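Local coordinates for protein tyrocidine synthase 2 (Brevibacillus parabrevis, PDB 6TA8) that belongs to the nonribosomal peptide synthetases, large multidomain enzymes, and is represented here by a condensation domain, at residues L236-T250 against Q409-L421. Numbering follows the deposited sequence.
Sequences LPTDFVTADRKQKHT and QLFSPESERVFLL
Gln247 reaches across to the bend at Phe411-Ser415 and is met along its whole length. Its CB lies 3.2 Å from Ser412 O and almost as near Ser415 O. With CG anti to the backbone N (chi1 -156°), the chain runs on to Phe411, CG resting by CB and CD2 of that residue. A bend at chi2 then sets the amide against the ring, CD 3.7 Å from Phe411 CD2, the two planes inclined by 34°. NE2 stays beside the ring, near Phe411 CG. Gln247 OE1 faces the other way and accepts from Thr250 OG1 at 2.8 Å, the hydroxyl lying above the carbonyl plane. Thr250 OG1 in turn accepts from Arg417 NH1 at 3.2 Å, so a relay of guanidinium, hydroxyl and amide fixes the rotation of the Gln247 head. Arg417 NH2 also gives a weak bond to Leu420 O.

Condensation domains have two lobes, and 409-421 is the limb returning from strand 401-402, on the sheet of strand 56-63, to strand 421-428 of the other lobe, consistent with the latch of this family. Phe411 meets Trp55, and Ser412 OG bonds Asp51. Loop 236-250 leads into edge strand 250-256 of the second lobe.

Backbones bridge once, at Lys246 and Glu416; the adjoining bond from Arg417 N to Arg245 O is modelled doubtfully short. Lys248 N donates to Pro413 O (3.0 Å) in the type I turn Ser412-Ser415, whose Ser415 OG is buried without a modelled partner. Within the turn, Glu414 divides its carboxylate between two lysines: OE2 takes Lys248 NZ at 3.3 Å, weakly, while OE1 forms a longer salt bridge with Lys246 NZ. At the far end Leu420 forks, CD1 touching Thr238 CG2 at 3.6 Å and CD2 facing Leu236 CD2 at 4.1 Å, with Tyr443 against all three residues.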
# COMPACT_ATOMS: atom_id res chain seq x y z
N LEU A 236 23.32 -3.90 2.87
CA LEU A 236 22.82 -5.14 3.44
C LEU A 236 23.36 -6.32 2.63
O LEU A 236 23.39 -6.25 1.39
CB LEU A 236 21.29 -5.12 3.49
CG LEU A 236 20.54 -6.19 4.30
CD1 LEU A 236 19.12 -5.74 4.58
CD2 LEU A 236 20.53 -7.48 3.57
N PRO A 237 23.81 -7.39 3.28
CA PRO A 237 24.44 -8.49 2.53
C PRO A 237 23.42 -9.30 1.74
O PRO A 237 22.32 -9.57 2.21
CB PRO A 237 25.09 -9.34 3.64
CG PRO A 237 24.36 -8.98 4.89
CD PRO A 237 24.01 -7.52 4.73
N THR A 238 23.81 -9.70 0.53
CA THR A 238 23.01 -10.60 -0.29
C THR A 238 23.78 -11.89 -0.54
O THR A 238 25.01 -11.92 -0.52
CB THR A 238 22.62 -9.96 -1.63
OG1 THR A 238 23.79 -9.74 -2.43
CG2 THR A 238 21.91 -8.64 -1.40
N ASP A 239 23.03 -12.98 -0.77
CA ASP A 239 23.68 -14.24 -1.10
C ASP A 239 24.38 -14.17 -2.44
O ASP A 239 25.47 -14.72 -2.61
CB ASP A 239 22.66 -15.38 -1.09
CG ASP A 239 22.16 -15.71 0.31
OD1 ASP A 239 22.95 -15.60 1.26
OD2 ASP A 239 20.98 -16.09 0.44
N PHE A 240 23.78 -13.47 -3.41
CA PHE A 240 24.36 -13.32 -4.73
C PHE A 240 24.22 -11.88 -5.19
O PHE A 240 23.44 -11.10 -4.64
CB PHE A 240 23.69 -14.25 -5.76
CG PHE A 240 23.20 -15.54 -5.17
CD1 PHE A 240 24.09 -16.53 -4.80
CD2 PHE A 240 21.84 -15.77 -5.01
CE1 PHE A 240 23.64 -17.72 -4.26
CE2 PHE A 240 21.39 -16.96 -4.47
CZ PHE A 240 22.29 -17.94 -4.10
N VAL A 241 24.99 -11.54 -6.22
CA VAL A 241 24.92 -10.24 -6.88
C VAL A 241 24.33 -10.45 -8.27
O VAL A 241 24.71 -11.38 -8.98
CB VAL A 241 26.31 -9.57 -6.96
CG1 VAL A 241 26.36 -8.55 -8.09
CG2 VAL A 241 26.67 -8.93 -5.63
N THR A 242 23.38 -9.59 -8.64
CA THR A 242 22.74 -9.71 -9.94
C THR A 242 22.34 -8.33 -10.44
O THR A 242 22.15 -7.39 -9.66
CB THR A 242 21.52 -10.63 -9.89
OG1 THR A 242 21.01 -10.83 -11.22
CG2 THR A 242 20.43 -10.02 -9.03
N ALA A 243 22.21 -8.22 -11.76
CA ALA A 243 21.67 -7.03 -12.40
C ALA A 243 20.27 -7.26 -12.95
O ALA A 243 19.76 -6.42 -13.70
CB ALA A 243 22.61 -6.56 -13.52
N ASP A 244 19.64 -8.37 -12.59
CA ASP A 244 18.31 -8.74 -13.06
C ASP A 244 17.33 -8.53 -11.92
O ASP A 244 17.17 -9.39 -11.06
CB ASP A 244 18.29 -10.18 -13.56
CG ASP A 244 16.98 -10.55 -14.23
OD1 ASP A 244 16.16 -9.65 -14.47
OD2 ASP A 244 16.78 -11.75 -14.53
N ARG A 245 16.67 -7.37 -11.91
CA ARG A 245 15.69 -7.03 -10.89
C ARG A 245 14.26 -7.25 -11.37
O ARG A 245 13.33 -6.62 -10.85
CB ARG A 245 15.88 -5.58 -10.44
CG ARG A 245 17.23 -4.99 -10.79
CD ARG A 245 17.61 -3.85 -9.85
NE ARG A 245 18.16 -4.34 -8.59
CZ ARG A 245 19.42 -4.73 -8.41
NH1 ARG A 245 20.27 -4.68 -9.42
NH2 ARG A 245 19.82 -5.16 -7.23
N LYS A 246 14.06 -8.13 -12.35
CA LYS A 246 12.73 -8.38 -12.89
C LYS A 246 11.84 -9.04 -11.84
O LYS A 246 12.31 -9.76 -10.96
CB LYS A 246 12.81 -9.24 -14.14
CG LYS A 246 13.30 -8.50 -15.38
CD LYS A 246 13.08 -9.31 -16.64
CE LYS A 246 13.89 -10.59 -16.63
NZ LYS A 246 13.70 -11.38 -17.88
N GLN A 247 10.54 -8.78 -11.96
CA GLN A 247 9.58 -9.27 -10.97
C GLN A 247 9.32 -10.77 -11.08
O GLN A 247 8.79 -11.36 -10.14
CB GLN A 247 8.27 -8.50 -11.09
CG GLN A 247 7.43 -8.49 -9.83
CD GLN A 247 7.96 -7.54 -8.78
OE1 GLN A 247 8.31 -7.95 -7.67
NE2 GLN A 247 8.03 -6.26 -9.12
N LYS A 248 9.68 -11.39 -12.21
CA LYS A 248 9.42 -12.81 -12.37
C LYS A 248 10.20 -13.67 -11.38
O LYS A 248 9.78 -14.79 -11.08
CB LYS A 248 9.76 -13.25 -13.80
CG LYS A 248 11.20 -13.00 -14.21
CD LYS A 248 11.48 -13.55 -15.60
CE LYS A 248 10.57 -12.92 -16.63
NZ LYS A 248 10.70 -13.58 -17.96
N HIS A 249 11.31 -13.16 -10.85
CA HIS A 249 12.12 -13.88 -9.88
C HIS A 249 11.74 -13.58 -8.44
O HIS A 249 12.48 -13.94 -7.53
CB HIS A 249 13.61 -13.56 -10.10
CG HIS A 249 14.06 -13.72 -11.52
ND1 HIS A 249 14.36 -14.94 -12.08
CD2 HIS A 249 14.26 -12.80 -12.50
CE1 HIS A 249 14.72 -14.77 -13.34
NE2 HIS A 249 14.67 -13.48 -13.61
N THR A 250 10.60 -12.93 -8.22
CA THR A 250 10.19 -12.53 -6.88
C THR A 250 9.48 -13.69 -6.18
O THR A 250 8.54 -14.27 -6.72
CB THR A 250 9.28 -11.31 -6.94
OG1 THR A 250 10.05 -10.15 -7.29
CG2 THR A 250 8.62 -11.07 -5.59
N GLN A 409 -0.88 -12.54 -10.75
CA GLN A 409 0.33 -11.73 -10.68
C GLN A 409 -0.01 -10.25 -10.82
O GLN A 409 -0.58 -9.82 -11.83
CB GLN A 409 1.31 -12.16 -11.78
CG GLN A 409 2.58 -11.33 -11.88
CD GLN A 409 3.45 -11.40 -10.63
OE1 GLN A 409 3.16 -10.78 -9.62
NE2 GLN A 409 4.53 -12.17 -10.72
N LEU A 410 0.33 -9.47 -9.79
CA LEU A 410 -0.09 -8.07 -9.73
C LEU A 410 0.79 -7.16 -10.57
O LEU A 410 0.29 -6.18 -11.13
CB LEU A 410 -0.11 -7.59 -8.28
CG LEU A 410 -1.21 -8.16 -7.39
CD1 LEU A 410 -0.94 -7.86 -5.92
CD2 LEU A 410 -2.57 -7.62 -7.81
N PHE A 411 2.08 -7.45 -10.67
CA PHE A 411 3.00 -6.67 -11.48
C PHE A 411 3.30 -7.39 -12.78
O PHE A 411 2.88 -8.53 -13.01
CB PHE A 411 4.30 -6.40 -10.71
CG PHE A 411 4.09 -6.06 -9.26
CD1 PHE A 411 3.70 -4.79 -8.89
CD2 PHE A 411 4.29 -7.01 -8.28
CE1 PHE A 411 3.51 -4.47 -7.56
CE2 PHE A 411 4.10 -6.70 -6.95
CZ PHE A 411 3.71 -5.43 -6.59
N SER A 412 4.02 -6.71 -13.66
CA SER A 412 4.45 -7.38 -14.87
C SER A 412 5.64 -8.28 -14.57
O SER A 412 6.48 -7.94 -13.73
CB SER A 412 4.82 -6.37 -15.95
OG SER A 412 5.17 -7.01 -17.16
N PRO A 413 5.74 -9.45 -15.22
CA PRO A 413 6.92 -10.30 -15.00
C PRO A 413 8.22 -9.62 -15.36
O PRO A 413 9.27 -9.96 -14.79
CB PRO A 413 6.64 -11.52 -15.90
CG PRO A 413 5.16 -11.53 -16.07
CD PRO A 413 4.74 -10.09 -16.09
N GLU A 414 8.19 -8.65 -16.28
CA GLU A 414 9.38 -7.89 -16.65
C GLU A 414 9.58 -6.65 -15.80
O GLU A 414 10.60 -5.96 -15.98
CB GLU A 414 9.30 -7.49 -18.13
CG GLU A 414 8.72 -8.56 -19.04
CD GLU A 414 9.70 -9.69 -19.29
OE1 GLU A 414 10.90 -9.41 -19.50
OE2 GLU A 414 9.27 -10.87 -19.28
N SER A 415 8.65 -6.33 -14.90
CA SER A 415 8.76 -5.13 -14.09
C SER A 415 9.95 -5.22 -13.15
O SER A 415 10.23 -6.28 -12.57
CB SER A 415 7.48 -4.90 -13.30
OG SER A 415 7.54 -3.70 -12.56
N GLU A 416 10.65 -4.10 -12.98
CA GLU A 416 11.87 -4.08 -12.18
C GLU A 416 11.55 -3.90 -10.70
O GLU A 416 10.66 -3.14 -10.33
CB GLU A 416 12.79 -2.95 -12.65
CG GLU A 416 13.25 -3.07 -14.10
CD GLU A 416 12.22 -2.55 -15.09
OE1 GLU A 416 11.15 -2.09 -14.66
OE2 GLU A 416 12.50 -2.61 -16.31
N ARG A 417 12.30 -4.61 -9.86
CA ARG A 417 12.16 -4.47 -8.42
C ARG A 417 12.86 -3.19 -7.96
O ARG A 417 13.93 -2.84 -8.45
CB ARG A 417 12.76 -5.68 -7.70
CG ARG A 417 11.94 -6.95 -7.83
CD ARG A 417 12.62 -8.12 -7.13
NE ARG A 417 13.05 -7.77 -5.78
CZ ARG A 417 12.28 -7.86 -4.71
NH1 ARG A 417 11.03 -8.29 -4.82
NH2 ARG A 417 12.75 -7.53 -3.51
N VAL A 418 12.24 -2.50 -7.01
CA VAL A 418 12.77 -1.25 -6.50
C VAL A 418 13.50 -1.45 -5.18
O VAL A 418 14.57 -0.87 -4.96
CB VAL A 418 11.63 -0.21 -6.35
CG1 VAL A 418 12.15 1.07 -5.72
CG2 VAL A 418 11.00 0.07 -7.70
N PHE A 419 12.96 -2.27 -4.29
CA PHE A 419 13.53 -2.50 -2.97
C PHE A 419 14.11 -3.90 -2.88
O PHE A 419 13.57 -4.85 -3.47
CB PHE A 419 12.47 -2.30 -1.88
CG PHE A 419 11.98 -0.88 -1.78
CD1 PHE A 419 12.77 0.09 -1.18
CD2 PHE A 419 10.75 -0.52 -2.29
CE1 PHE A 419 12.33 1.39 -1.08
CE2 PHE A 419 10.30 0.78 -2.19
CZ PHE A 419 11.09 1.74 -1.59
N LEU A 420 15.21 -4.03 -2.14
CA LEU A 420 15.84 -5.33 -1.96
C LEU A 420 14.96 -6.27 -1.15
O LEU A 420 14.99 -7.49 -1.37
CB LEU A 420 17.20 -5.15 -1.28
CG LEU A 420 18.12 -6.36 -1.21
CD1 LEU A 420 19.47 -6.03 -1.81
CD2 LEU A 420 18.27 -6.81 0.23
N LEU A 421 14.18 -5.73 -0.21
CA LEU A 421 13.28 -6.53 0.60
C LEU A 421 12.01 -5.73 0.85
O LEU A 421 12.07 -4.59 1.31
CB LEU A 421 13.92 -6.92 1.94
CG LEU A 421 15.11 -7.88 1.92
CD1 LEU A 421 15.69 -8.02 3.32
CD2 LEU A 421 14.69 -9.24 1.37